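Side-chain contacts in endo-polygalacturonase (Pectobacterium carotovorum subsp. carotovorum, PDB 1BHE), which hydrolyses the 1,4-alpha-D-galacturonosyl linkages of polygalacturonic acid, and so takes part in the maceration and soft-rotting of plant tissue: residues L73-V76 / S81-N84; C89-K94 / Q128-S133; Q148-L153 / A198-G203. One frame throughout, in Å; residues are numbered along the deposited sequence.

Interaction 1: L73-V76 / S81-N84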
ATOM      1  N   LEU A  73      -6.097  17.698  -4.037  1.00  6.56           N
ATOM      2  CA  LEU A  73      -6.091  17.907  -2.581  1.00  5.85           C
ATOM      3  C   LEU A  73      -4.618  17.687  -2.219  1.00  5.47           C
ATOM      4  O   LEU A  73      -4.121  16.562  -2.347  1.00  4.54           O
ATOM      5  CB  LEU A  73      -7.027  16.943  -1.879  1.00  6.76           C
ATOM      6  CG  LEU A  73      -6.950  16.868  -0.351  1.00  7.00           C
ATOM      7  CD1 LEU A  73      -7.322  18.202   0.283  1.00  7.07           C
ATOM      8  CD2 LEU A  73      -7.859  15.772   0.188  1.00  6.76           C
ATOM      9  N   ARG A  74      -3.921  18.744  -1.852  1.00  6.27           N
ATOM     10  CA  ARG A  74      -2.491  18.693  -1.584  1.00  7.35           C
ATOM     11  C   ARG A  74      -2.093  18.896  -0.135  1.00  7.43           C
ATOM     12  O   ARG A  74      -2.519  19.850   0.519  1.00  6.81           O
ATOM     13  CB  ARG A  74      -1.831  19.779  -2.454  1.00  9.03           C
ATOM     14  CG  ARG A  74      -0.309  19.811  -2.452  1.00  9.84           C
ATOM     15  CD  ARG A  74       0.202  20.911  -3.390  1.00 11.33           C
ATOM     16  NE  ARG A  74      -0.012  20.529  -4.782  1.00 12.44           N
ATOM     17  CZ  ARG A  74      -0.133  21.365  -5.809  1.00 13.52           C
ATOM     18  NH1 ARG A  74      -0.063  22.676  -5.650  1.00 14.03           N
ATOM     19  NH2 ARG A  74      -0.339  20.870  -7.020  1.00 14.75           N
ATOM     20  N   ALA A  75      -1.249  17.988   0.358  1.00  7.49           N
ATOM     21  CA  ALA A  75      -0.765  18.050   1.733  1.00  8.39           C
ATOM     22  C   ALA A  75       0.250  19.177   1.902  1.00  8.69           C
ATOM     23  O   ALA A  75       1.211  19.265   1.127  1.00  8.85           O
ATOM     24  CB  ALA A  75      -0.156  16.708   2.136  1.00  8.18           C
ATOM     25  N   VAL A  76       0.035  20.038   2.894  1.00  9.24           N
ATOM     26  CA  VAL A  76       0.964  21.150   3.096  1.00 10.05           C
ATOM     27  C   VAL A  76       2.361  20.623   3.370  1.00 10.04           C
ATOM     28  O   VAL A  76       2.546  19.592   4.025  1.00  9.40           O
ATOM     29  CB  VAL A  76       0.514  22.113   4.206  1.00 11.13           C
ATOM     30  CG1 VAL A  76      -0.801  22.773   3.807  1.00 11.89           C
ATOM     31  CG2 VAL A  76       0.358  21.413   5.548  1.00 11.15           C
ATOM     32  N   SER A  81       2.710  20.872  10.951  1.00 13.92           N
ATOM     33  CA  SER A  81       1.310  20.684  10.626  1.00 14.15           C
ATOM     34  C   SER A  81       0.828  19.245  10.778  1.00 13.66           C
ATOM     35  O   SER A  81      -0.372  19.052  10.965  1.00 13.11           O
ATOM     36  CB  SER A  81       1.020  21.169   9.199  1.00 14.55           C
ATOM     37  OG  SER A  81       0.986  22.586   9.167  1.00 16.24           O
ATOM     38  N   PHE A  82       1.707  18.254  10.686  1.00 13.61           N
ATOM     39  CA  PHE A  82       1.351  16.853  10.808  1.00 13.61           C
ATOM     40  C   PHE A  82       1.812  16.214  12.110  1.00 14.46           C
ATOM     41  O   PHE A  82       1.629  15.005  12.303  1.00 14.42           O
ATOM     42  CB  PHE A  82       1.959  16.069   9.617  1.00 12.62           C
ATOM     43  CG  PHE A  82       1.276  16.388   8.314  1.00 11.74           C
ATOM     44  CD1 PHE A  82       1.674  17.461   7.541  1.00 11.34           C
ATOM     45  CD2 PHE A  82       0.213  15.612   7.871  1.00 11.15           C
ATOM     46  CE1 PHE A  82       1.025  17.767   6.355  1.00 11.36           C
ATOM     47  CE2 PHE A  82      -0.433  15.903   6.689  1.00 10.56           C
ATOM     48  CZ  PHE A  82      -0.031  16.984   5.924  1.00 11.01           C
ATOM     49  N   GLU A  83       2.438  16.970  13.012  1.00 14.83           N
ATOM     50  CA  GLU A  83       2.949  16.362  14.242  1.00 15.84           C
ATOM     51  C   GLU A  83       1.827  15.935  15.184  1.00 16.47           C
ATOM     52  O   GLU A  83       0.755  16.539  15.205  1.00 15.72           O
ATOM     53  CB  GLU A  83       3.898  17.313  14.982  1.00 15.65           C
ATOM     54  CG  GLU A  83       3.204  18.402  15.780  1.00 16.54           C
ATOM     55  CD  GLU A  83       4.151  19.375  16.452  1.00 16.77           C
ATOM     56  OE1 GLU A  83       5.347  19.394  16.097  1.00 17.53           O
ATOM     57  OE2 GLU A  83       3.702  20.137  17.331  1.00 16.44           O
ATOM     58  N   ASN A  84       2.109  14.912  15.994  1.00 16.93           N
ATOM     59  CA  ASN A  84       1.139  14.476  16.999  1.00 17.96           C
ATOM     60  C   ASN A  84       1.738  14.738  18.383  1.00 18.63           C
ATOM     61  O   ASN A  84       1.152  14.429  19.414  1.00 18.53           O
ATOM     62  CB  ASN A  84       0.680  13.038  16.831  1.00 18.03           C
ATOM     63  CG  ASN A  84       1.768  12.015  16.617  1.00 18.53           C
ATOM     64  OD1 ASN A  84       2.843  12.068  17.223  1.00 18.60           O
ATOM     65  ND2 ASN A  84       1.510  11.043  15.745  1.00 18.26           N
TER

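Interaction 2: C89-K94 / Q128-S133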
ATOM      1  N   CYS A  89       7.434  15.266  14.251  1.00 15.61           N
ATOM      2  CA  CYS A  89       7.336  15.003  12.817  1.00 14.90           C
ATOM      3  C   CYS A  89       8.445  15.635  11.999  1.00 15.01           C
ATOM      4  O   CYS A  89       9.005  16.674  12.351  1.00 14.53           O
ATOM      5  CB  CYS A  89       5.963  15.520  12.356  1.00 14.22           C
ATOM      6  SG  CYS A  89       5.412  15.043  10.708  1.00 12.57           S
ATOM      7  N   GLY A  90       8.827  14.982  10.903  1.00 14.73           N
ATOM      8  CA  GLY A  90       9.860  15.482  10.010  1.00 15.27           C
ATOM      9  C   GLY A  90      11.264  15.368  10.577  1.00 16.22           C
ATOM     10  O   GLY A  90      12.147  16.169  10.268  1.00 15.86           O
ATOM     11  N   VAL A  91      11.481  14.385  11.437  1.00 16.90           N
ATOM     12  CA  VAL A  91      12.756  14.129  12.089  1.00 18.24           C
ATOM     13  C   VAL A  91      13.099  12.645  11.995  1.00 18.95           C
ATOM     14  O   VAL A  91      12.259  11.825  11.627  1.00 18.02           O
ATOM     15  CB  VAL A  91      12.741  14.517  13.582  1.00 18.37           C
ATOM     16  CG1 VAL A  91      12.674  16.023  13.776  1.00 18.69           C
ATOM     17  CG2 VAL A  91      11.585  13.840  14.307  1.00 18.16           C
ATOM     18  N   VAL A  92      14.335  12.302  12.329  1.00 20.40           N
ATOM     19  CA  VAL A  92      14.816  10.926  12.317  1.00 21.57           C
ATOM     20  C   VAL A  92      15.131  10.524  13.758  1.00 22.54           C
ATOM     21  O   VAL A  92      15.814  11.279  14.457  1.00 22.80           O
ATOM     22  CB  VAL A  92      16.068  10.750  11.444  1.00 21.66           C
ATOM     23  CG1 VAL A  92      16.604   9.327  11.543  1.00 22.16           C
ATOM     24  CG2 VAL A  92      15.784  11.104   9.990  1.00 21.25           C
ATOM     25  N   ASP A  93      14.583   9.411  14.232  1.00 23.12           N
ATOM     26  CA  ASP A  93      14.789   9.019  15.630  1.00 23.81           C
ATOM     27  C   ASP A  93      14.358   7.584  15.895  1.00 24.45           C
ATOM     28  O   ASP A  93      14.270   6.773  14.975  1.00 24.83           O
ATOM     29  CB  ASP A  93      14.048  10.000  16.541  1.00 22.67           C
ATOM     30  CG  ASP A  93      12.555  10.089  16.302  1.00 22.09           C
ATOM     31  OD1 ASP A  93      11.953   9.152  15.736  1.00 21.22           O
ATOM     32  OD2 ASP A  93      11.963  11.123  16.685  1.00 21.48           O
ATOM     33  N   LYS A  94      14.017   7.276  17.142  1.00 25.60           N
ATOM     34  CA  LYS A  94      13.589   5.952  17.556  1.00 26.66           C
ATOM     35  C   LYS A  94      12.071   5.801  17.545  1.00 26.96           C
ATOM     36  O   LYS A  94      11.543   4.765  17.952  1.00 27.53           O
ATOM     37  CB  LYS A  94      14.079   5.654  18.979  1.00 27.63           C
ATOM     38  CG  LYS A  94      15.499   5.135  19.116  1.00 28.70           C
ATOM     39  CD  LYS A  94      15.907   5.102  20.584  1.00 29.56           C
ATOM     40  CE  LYS A  94      17.271   4.468  20.788  1.00 30.09           C
ATOM     41  NZ  LYS A  94      17.344   3.717  22.075  1.00 30.81           N
ATOM     42  N   GLN A 128       8.665  23.735   4.558  1.00 16.99           N
ATOM     43  CA  GLN A 128       8.777  25.135   4.954  1.00 18.36           C
ATOM     44  C   GLN A 128       9.575  25.260   6.256  1.00 18.89           C
ATOM     45  O   GLN A 128      10.250  26.216   6.604  1.00 18.33           O
ATOM     46  CB  GLN A 128       7.392  25.735   5.202  1.00 19.16           C
ATOM     47  CG  GLN A 128       6.444  25.695   4.014  1.00 20.61           C
ATOM     48  CD  GLN A 128       5.017  26.058   4.382  1.00 21.51           C
ATOM     49  OE1 GLN A 128       4.661  26.172   5.557  1.00 22.09           O
ATOM     50  NE2 GLN A 128       4.172  26.248   3.377  1.00 22.02           N
ATOM     51  N   ASP A 129       9.437  24.231   7.052  1.00 19.20           N
ATOM     52  CA  ASP A 129       9.902  23.913   8.353  1.00 20.01           C
ATOM     53  C   ASP A 129      11.282  23.311   8.520  1.00 19.23           C
ATOM     54  O   ASP A 129      11.807  23.245   9.640  1.00 18.95           O
ATOM     55  CB  ASP A 129       8.907  22.783   8.803  1.00 21.94           C
ATOM     56  CG  ASP A 129       8.268  23.177  10.117  1.00 23.31           C
ATOM     57  OD1 ASP A 129       8.592  24.294  10.590  1.00 25.09           O
ATOM     58  OD2 ASP A 129       7.486  22.376  10.653  1.00 23.18           O
ATOM     59  N   LYS A 130      11.807  22.668   7.479  1.00 18.20           N
ATOM     60  CA  LYS A 130      13.091  21.979   7.566  1.00 17.45           C
ATOM     61  C   LYS A 130      13.941  22.303   6.341  1.00 17.02           C
ATOM     62  O   LYS A 130      13.447  22.868   5.371  1.00 16.60           O
ATOM     63  CB  LYS A 130      12.917  20.463   7.662  1.00 16.97           C
ATOM     64  CG  LYS A 130      12.022  19.893   8.735  1.00 16.41           C
ATOM     65  CD  LYS A 130      12.616  20.050  10.128  1.00 16.87           C
ATOM     66  CE  LYS A 130      11.688  19.487  11.190  1.00 16.82           C
ATOM     67  NZ  LYS A 130      12.130  19.835  12.569  1.00 16.67           N
ATOM     68  N   LYS A 131      15.210  21.896   6.358  1.00 17.23           N
ATOM     69  CA  LYS A 131      16.098  22.125   5.220  1.00 17.23           C
ATOM     70  C   LYS A 131      15.825  21.158   4.074  1.00 17.23           C
ATOM     71  O   LYS A 131      16.255  21.376   2.940  1.00 17.37           O
ATOM     72  CB  LYS A 131      17.562  21.969   5.663  1.00 17.38           C
ATOM     73  CG  LYS A 131      18.181  23.244   6.213  1.00 17.23           C
ATOM     74  CD  LYS A 131      19.701  23.139   6.247  1.00 17.72           C
ATOM     75  CE  LYS A 131      20.284  23.363   4.859  1.00 18.11           C
ATOM     76  NZ  LYS A 131      21.771  23.446   4.891  1.00 18.57           N
ATOM     77  N   VAL A 132      15.163  20.043   4.373  1.00 16.93           N
ATOM     78  CA  VAL A 132      14.958  18.972   3.411  1.00 15.93           C
ATOM     79  C   VAL A 132      13.488  18.654   3.143  1.00 15.23           C
ATOM     80  O   VAL A 132      12.586  19.126   3.825  1.00 14.24           O
ATOM     81  CB  VAL A 132      15.608  17.670   3.933  1.00 16.31           C
ATOM     82  CG1 VAL A 132      17.125  17.723   3.872  1.00 17.04           C
ATOM     83  CG2 VAL A 132      15.131  17.374   5.349  1.00 16.67           C
ATOM     84  N   SER A 133      13.283  17.783   2.157  1.00 13.97           N
ATOM     85  CA  SER A 133      11.959  17.271   1.825  1.00 13.07           C
ATOM     86  C   SER A 133      11.692  16.014   2.648  1.00 12.40           C
ATOM     87  O   SER A 133      12.612  15.505   3.293  1.00 12.42           O
ATOM     88  CB  SER A 133      11.901  16.877   0.348  1.00 13.15           C
ATOM     89  OG  SER A 133      12.725  15.747   0.099  1.00 12.91           O
TER
HETATM   90  O   HOH W   1      10.173  18.520  13.963  1.00 17.36           O

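Interaction 3: Q148-L153 / A198-G203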
ATOM      1  N   GLN A 148      12.513   7.414  10.167  1.00 20.49           N
ATOM      2  CA  GLN A 148      12.056   8.746   9.785  1.00 18.48           C
ATOM      3  C   GLN A 148      10.590   8.893  10.199  1.00 16.68           C
ATOM      4  O   GLN A 148       9.848   7.913  10.270  1.00 15.94           O
ATOM      5  CB  GLN A 148      12.214   9.025   8.296  1.00 19.56           C
ATOM      6  CG  GLN A 148      11.276   8.260   7.375  1.00 20.09           C
ATOM      7  CD  GLN A 148      11.951   7.053   6.755  1.00 20.65           C
ATOM      8  OE1 GLN A 148      12.506   6.232   7.491  1.00 21.24           O
ATOM      9  NE2 GLN A 148      11.912   6.935   5.435  1.00 20.47           N
ATOM     10  N   ASN A 149      10.204  10.121  10.502  1.00 13.90           N
ATOM     11  CA  ASN A 149       8.824  10.423  10.868  1.00 12.20           C
ATOM     12  C   ASN A 149       8.245  11.235   9.718  1.00 10.54           C
ATOM     13  O   ASN A 149       8.585  12.406   9.552  1.00 10.22           O
ATOM     14  CB  ASN A 149       8.717  11.169  12.192  1.00 12.03           C
ATOM     15  CG  ASN A 149       9.244  10.333  13.347  1.00 12.63           C
ATOM     16  OD1 ASN A 149       8.475   9.637  14.008  1.00 12.33           O
ATOM     17  ND2 ASN A 149      10.559  10.407  13.552  1.00 12.19           N
ATOM     18  N   THR A 150       7.425  10.616   8.876  1.00  9.79           N
ATOM     19  CA  THR A 150       6.809  11.270   7.729  1.00  9.30           C
ATOM     20  C   THR A 150       5.352  10.795   7.619  1.00  9.07           C
ATOM     21  O   THR A 150       5.052   9.647   7.940  1.00  8.74           O
ATOM     22  CB  THR A 150       7.498  10.950   6.393  1.00  9.16           C
ATOM     23  OG1 THR A 150       7.428   9.529   6.169  1.00  8.05           O
ATOM     24  CG2 THR A 150       8.962  11.367   6.303  1.00  9.16           C
ATOM     25  N   PRO A 151       4.450  11.640   7.142  1.00  8.77           N
ATOM     26  CA  PRO A 151       3.048  11.302   7.015  1.00  7.89           C
ATOM     27  C   PRO A 151       2.669  10.326   5.915  1.00  6.98           C
ATOM     28  O   PRO A 151       3.088  10.430   4.758  1.00  6.69           O
ATOM     29  CB  PRO A 151       2.360  12.640   6.748  1.00  8.62           C
ATOM     30  CG  PRO A 151       3.399  13.666   6.549  1.00  8.81           C
ATOM     31  CD  PRO A 151       4.744  13.038   6.741  1.00  8.34           C
ATOM     32  N   ARG A 152       1.824   9.352   6.252  1.00  6.41           N
ATOM     33  CA  ARG A 152       1.166   8.497   5.271  1.00  5.62           C
ATOM     34  C   ARG A 152       0.039   9.278   4.598  1.00  6.04           C
ATOM     35  O   ARG A 152      -0.486  10.210   5.222  1.00  6.11           O
ATOM     36  CB  ARG A 152       0.570   7.253   5.940  1.00  5.82           C
ATOM     37  CG  ARG A 152       1.659   6.282   6.399  1.00  6.89           C
ATOM     38  CD  ARG A 152       1.057   5.146   7.218  1.00  7.79           C
ATOM     39  NE  ARG A 152       2.066   4.125   7.522  1.00  8.94           N
ATOM     40  CZ  ARG A 152       1.891   3.144   8.402  1.00  9.33           C
ATOM     41  NH1 ARG A 152       0.757   3.029   9.078  1.00  9.26           N
ATOM     42  NH2 ARG A 152       2.878   2.276   8.605  1.00  9.42           N
ATOM     43  N   LEU A 153      -0.324   8.935   3.366  1.00  5.68           N
ATOM     44  CA  LEU A 153      -1.394   9.661   2.689  1.00  5.67           C
ATOM     45  C   LEU A 153      -2.769   9.296   3.245  1.00  4.40           C
ATOM     46  O   LEU A 153      -3.560  10.154   3.629  1.00  4.14           O
ATOM     47  CB  LEU A 153      -1.418   9.388   1.194  1.00  6.44           C
ATOM     48  CG  LEU A 153      -0.663  10.243   0.201  1.00  8.38           C
ATOM     49  CD1 LEU A 153      -1.232   9.982  -1.199  1.00  8.85           C
ATOM     50  CD2 LEU A 153      -0.676  11.735   0.497  1.00  7.18           C
ATOM     51  N   ALA A 198      12.076   6.989  -4.369  1.00 12.03           N
ATOM     52  CA  ALA A 198      11.568   7.414  -3.070  1.00 11.75           C
ATOM     53  C   ALA A 198      11.342   6.218  -2.149  1.00 11.42           C
ATOM     54  O   ALA A 198      10.481   5.383  -2.407  1.00  9.86           O
ATOM     55  CB  ALA A 198      10.277   8.207  -3.229  1.00 11.97           C
ATOM     56  N   ARG A 199      12.136   6.130  -1.086  1.00 11.67           N
ATOM     57  CA  ARG A 199      12.048   5.010  -0.161  1.00 12.39           C
ATOM     58  C   ARG A 199      10.851   5.160   0.775  1.00 11.97           C
ATOM     59  O   ARG A 199      10.366   6.266   1.032  1.00 11.72           O
ATOM     60  CB  ARG A 199      13.337   4.883   0.663  1.00 13.05           C
ATOM     61  CG  ARG A 199      14.563   4.511  -0.162  1.00 13.81           C
ATOM     62  CD  ARG A 199      14.591   3.032  -0.526  1.00 14.29           C
ATOM     63  NE  ARG A 199      13.658   2.655  -1.577  1.00 13.96           N
ATOM     64  CZ  ARG A 199      13.817   2.837  -2.878  1.00 14.16           C
ATOM     65  NH1 ARG A 199      14.925   3.399  -3.355  1.00 14.16           N
ATOM     66  NH2 ARG A 199      12.884   2.467  -3.744  1.00 13.66           N
ATOM     67  N   ASN A 200      10.372   4.028   1.277  1.00 11.00           N
ATOM     68  CA  ASN A 200       9.296   3.997   2.264  1.00 11.23           C
ATOM     69  C   ASN A 200       7.949   4.425   1.697  1.00 10.29           C
ATOM     70  O   ASN A 200       7.167   5.084   2.386  1.00  9.16           O
ATOM     71  CB  ASN A 200       9.711   4.935   3.407  1.00 12.89           C
ATOM     72  CG  ASN A 200       9.167   4.557   4.758  1.00 14.20           C
ATOM     73  OD1 ASN A 200       9.160   3.386   5.125  1.00 15.32           O
ATOM     74  ND2 ASN A 200       8.737   5.569   5.509  1.00 15.06           N
ATOM     75  N   THR A 201       7.680   4.082   0.444  1.00  8.37           N
ATOM     76  CA  THR A 201       6.465   4.527  -0.234  1.00  7.63           C
ATOM     77  C   THR A 201       5.576   3.395  -0.716  1.00  6.91           C
ATOM     78  O   THR A 201       5.070   3.431  -1.845  1.00  6.35           O
ATOM     79  CB  THR A 201       6.889   5.396  -1.444  1.00  7.53           C
ATOM     80  OG1 THR A 201       7.905   4.677  -2.156  1.00  7.21           O
ATOM     81  CG2 THR A 201       7.432   6.739  -0.985  1.00  7.04           C
ATOM     82  N   ASP A 202       5.310   2.421   0.161  1.00  5.84           N
ATOM     83  CA  ASP A 202       4.430   1.311  -0.202  1.00  5.71           C
ATOM     84  C   ASP A 202       3.126   1.872  -0.772  1.00  5.66           C
ATOM     85  O   ASP A 202       2.643   2.901  -0.286  1.00  4.92           O
ATOM     86  CB  ASP A 202       4.108   0.411   0.980  1.00  5.75           C
ATOM     87  CG  ASP A 202       5.257  -0.416   1.503  1.00  6.74           C
ATOM     88  OD1 ASP A 202       6.411  -0.233   1.067  1.00  6.84           O
ATOM     89  OD2 ASP A 202       5.019  -1.276   2.376  1.00  5.99           O
ATOM     90  N   GLY A 203       2.584   1.169  -1.760  1.00  5.13           N
ATOM     91  CA  GLY A 203       1.353   1.605  -2.398  1.00  5.55           C
ATOM     92  C   GLY A 203       0.122   1.344  -1.548  1.00  5.74           C
ATOM     93  O   GLY A 203      -0.483   2.279  -1.018  1.00  6.12           O
TER
HETATM   94  O   HOH W   2       9.135   8.214   4.426  1.00 17.42           O

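Interaction 1: L73-V76 / S81-N84
Phe82 points the far end of its ring at Ala75 and Val76 in an apolar contact between the end of strand 72-75 and the loop that follows it. The two segments bury 145 Å² between them, and Phe82 and Val76 contribute the most; no hydrogen bond crosses, and the contact is apolar packing plus one carbonyl oxygen at the ring edge.

The far end of the ring does the touching. Phe82 CZ meets the methyl of Ala75, with CB 3.8 Å away in an oblique approach, while CE1 takes two partners from Val76. One is the carbonyl: Val76 O lies at the ring edge, near the ring plane, 3.3 Å from Phe82 CE1, so the partly positive aromatic C-H side faces the oxygen. The other is a methyl, Val76 CG2, 3.8 Å from Phe82 CE1. That branch sits between its own backbone N and carbonyl carbon (the chi1 of -64° placing CG1 anti to the carbonyl carbon), and it also touches Ser81, whose CB is 3.7 Å from Val76 CG2. Phe82 sends its ring across with CG anti to its carbonyl carbon (chi1 -71°). Both Ser81 and Phe82 start their side chains toward the strand, whereas those of Ala75 and Val76 leave the backbone across the line of contact.

Strand 72-75 runs parallel to strands 51-58 and 118-120 within the right-handed parallel beta-helix of this family. Val76 also packs on Leu53 and Phe82 on Pro56, both of strand 51-58, so both sides of the contact also rest on that neighbouring strand.

Interaction 2: C89-K94 / Q128-S133
Lys130 reaches across to Cys89, Gly90 and Val91, and its side chain carries the whole direct contact. The van der Waals part follows the aliphatic arm: Lys130 CE lies 3.5 Å from Gly90 O, and Lys130 CD passes 3.9 Å from the same oxygen. At the tip, Lys130 NZ is 4.0 Å from Val91 CG1, where the two side chains cross at a slant. The arm bends once, at chi2 (-70°), and runs extended from CG to NZ, which carries the ammonium group past the Gly90 carbonyl.

The polar part is indirect, as no direct hydrogen bond links the segments. Water 1 accepts from Lys130 NZ at 2.7 Å and donates to Cys89 O, likewise at 2.7 Å, making a one-water bridge from ammonium to main chain. Lys130 also touches a crystal neighbour, so the lattice may influence its position.

The covalent part is local: Cys89 forms a disulfide with Cys99. On the other side, Ser133 caps a backbone N at the approach to helix 136-144. The arrangement is a solvent-mediated contact between the loop leading into strand 92-93 and the loop before helix 136-144, both outside the coils of the parallel beta-helix and away from the annotated catalytic residues.

Interaction 3: Q148-L153 / A198-G203
Asn200 faces Gln148 and Thr150 across a shared water, and the segment carrying it starts with a tight local turn. Ala198 O accepts a hydrogen bond from Thr201 OG1 at 2.7 Å; the donor is tilted 34° from the carbonyl plane, and the bond ties the ends of a four-residue bend around Asn200. Arg199 turns its guanidinium away from the 148-153 segment, into a salt bridge with Asp223, the predicted proton donor.

Asn200 then swings across. With CG anti to the backbone N (chi1 -151°) its amide meets that of Gln148 from the opposite direction, the two planes 36° apart. Asn200 ND2 and Gln148 NE2 are 3.5 Å apart, but both are donors and cannot bond each other. Water 2 resolves this: it accepts from Asn200 ND2 at 2.9 Å and from Gln148 NE2 at 3.2 Å, and hydrogen-bonds Thr150 OG1 at 2.8 Å. Thr150 OG1 is also hydrogen-bonded to Asn174 ND2, so two partners hold it. The backbone N of Asn200 bonds Asp223 OD2, and the Asn200 side chain lies about 5 Å from that of Asp223 and about 9 Å from that of His251, an inferred active-site residue.

After Thr201, Asp202 touches Asp223. Asn200-Thr201-Asp202 matches the Asn-Thr-Asp signature of family 28 polygalacturonases, beside the catalytic cleft of the beta-helix.

All three contacts are partly buried. The centres of interactions 1 and 2 lie about 19 and 23 Å from the centre of the chain, whereas that of interaction 3, at about 10 Å, is the most central. Their chemistry does not track depth: interaction 1 is apolar, with no hydrogen bond between its segments, while interactions 2 and 3 are each bridged by a water, the latter beside the predicted active site. They adjoin directly. Phe82 CB packs 3.8 Å from Cys89 SG, and Phe82 CD2 packs 3.8 Å from Pro151 CB, so one side chain, Phe82, joins interaction 1 to both others. Interactions 2 and 3 share the antiparallel pair 92-93 and 147-148, with Asn149 ND2 2.9 Å from Asp93 OD1, probably hydrogen-bonded.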